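Local coordinates for ketosynthase (Streptomyces sp. MSC090213JE08, PDB 6KXD), which catalyses decarboxylative condensation of malonyl-ACP with acyl-ACP, extending the polyketide chain in the highly reducing type II polyketide synthase that makes ishigamide, at the interface of chains A and B. Numbering follows the deposited sequence. Chains: chain A, Ketosynthase; chain B, Ketosynthase.

The interface of chains A and B. Residues chain A 268-270, 396; chain B 150, 156, 159, 163.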
loop_
_atom_site.group_PDB
_atom_site.type_symbol
_atom_site.label_atom_id
_atom_site.label_comp_id
_atom_site.label_asym_id
_atom_site.label_seq_id
_atom_site.Cartn_x
_atom_site.Cartn_y
_atom_site.Cartn_z
ATOM N N HIS A 268 -8.550 14.384 9.467
ATOM C CA HIS A 268 -7.902 13.948 10.687
ATOM C C HIS A 268 -7.077 12.692 10.420
ATOM O O HIS A 268 -7.424 11.922 9.547
ATOM C CB HIS A 268 -8.935 13.748 11.814
ATOM C CG HIS A 268 -8.325 13.700 13.175
ATOM N ND1 HIS A 268 -7.874 12.516 13.746
ATOM C CD2 HIS A 268 -8.095 14.677 14.091
ATOM C CE1 HIS A 268 -7.369 12.776 14.942
ATOM N NE2 HIS A 268 -7.476 14.106 15.162
ATOM N N PRO A 269 -5.899 12.528 11.050
ATOM C CA PRO A 269 -5.072 11.354 10.782
ATOM C C PRO A 269 -5.609 10.026 11.337
ATOM O O PRO A 269 -5.176 9.001 10.902
ATOM C CB PRO A 269 -3.726 11.728 11.367
ATOM C CG PRO A 269 -4.046 12.706 12.475
ATOM C CD PRO A 269 -5.221 13.482 11.931
ATOM N N THR A 270 -6.565 10.041 12.257
ATOM C CA THR A 270 -6.994 8.774 12.922
ATOM C C THR A 270 -8.518 8.701 13.057
ATOM O O THR A 270 -9.103 7.651 12.929
ATOM C CB THR A 270 -6.268 8.569 14.251
ATOM O OG1 THR A 270 -6.678 9.593 15.153
ATOM C CG2 THR A 270 -4.760 8.556 14.119
ATOM N N ALA A 396 -5.372 8.069 8.348
ATOM C CA ALA A 396 -5.081 9.042 7.233
ATOM C C ALA A 396 -6.316 9.349 6.350
ATOM O O ALA A 396 -6.196 9.747 5.173
ATOM C CB ALA A 396 -3.932 8.509 6.406
ATOM N N PRO B 150 -0.272 8.848 15.620
ATOM C CA PRO B 150 -0.876 9.165 14.321
ATOM C C PRO B 150 0.154 8.983 13.177
ATOM O O PRO B 150 -0.081 8.279 12.121
ATOM C CB PRO B 150 -1.370 10.607 14.525
ATOM C CG PRO B 150 -1.541 10.760 16.027
ATOM C CD PRO B 150 -0.471 9.880 16.645
ATOM N N HIS B 156 0.392 7.439 6.545
ATOM C CA HIS B 156 0.282 8.741 7.153
ATOM C C HIS B 156 0.812 9.857 6.239
ATOM O O HIS B 156 0.179 10.909 6.189
ATOM C CB HIS B 156 1.012 8.849 8.471
ATOM C CG HIS B 156 0.763 10.179 9.084
ATOM N ND1 HIS B 156 1.656 11.228 8.968
ATOM C CD2 HIS B 156 -0.320 10.658 9.744
ATOM C CE1 HIS B 156 1.132 12.292 9.596
ATOM N NE2 HIS B 156 -0.035 11.967 10.081
ATOM N N GLY B 159 -1.803 10.651 3.584
ATOM C CA GLY B 159 -2.940 11.224 4.293
ATOM C C GLY B 159 -2.659 12.642 4.748
ATOM O O GLY B 159 -3.533 13.526 4.619
ATOM N N ILE B 163 -4.462 16.208 3.951
ATOM C CA ILE B 163 -4.950 17.141 4.989
ATOM C C ILE B 163 -4.389 18.512 4.649
ATOM O O ILE B 163 -5.114 19.482 4.617
ATOM C CB ILE B 163 -4.551 16.709 6.405
ATOM C CG1 ILE B 163 -5.349 15.464 6.805
ATOM C CG2 ILE B 163 -4.694 17.835 7.436
ATOM C CD1 ILE B 163 -4.734 14.746 7.963
HETATM O O HOH W 1 -6.138 12.378 5.093
HETATM O O HOH W 2 -2.398 8.428 10.276
#
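The His-Pro-Thr loop A:His268–A:Thr270 and the short 3-10 turn carrying A:Ala396 pack on helix 156-165 and the start of helix 149-152 of chain B. A:Pro269 sits at the centre, its ring packed against B:His156, B:Pro150 and B:Ile163. Its CB meets the CD2–NE2 edge of the B:His156 imidazole in the ring plane, 3.9 Å from NE2. CG lies 4.0 Å from CB of B:Pro150, the two pyrrolidines side by side and pointing the same way. CD faces the tip of B:Ile163, whose side chain crosses at about a right angle and sets CD1 4.0 Å from the carbonyl carbon of A:His268. B:His156 reaches the proline with CG anti to its backbone N (chi1 -176°). The methyl CG2 of A:Thr270 rests 3.9 Å from CA of B:Pro150. About one turn along helix 156-165 from B:His156, CB of A:Ala396 packs 3.6 Å from CA of B:Gly159, where glycine, having no side chain, lets the methyl come close to the helix backbone. No direct polar bond joins the chains here; waters bridge backbone carbonyls instead, water 2 between A:Pro269 and B:Pro150, water 1 between A:Ala396 and B:Gly159. Within chain A, the A:Thr270 amide bonds ND1 of A:His268 (3.2 Å), tilted 26° from the imidazole plane, which may help hold the imidazole against the loop. The loop joins strand 255-264 to helix 274-288, and the turn links strands 387-394 and 398-405, bringing both against the partner at the middle of the ketosynthase/chain length factor heterodimer.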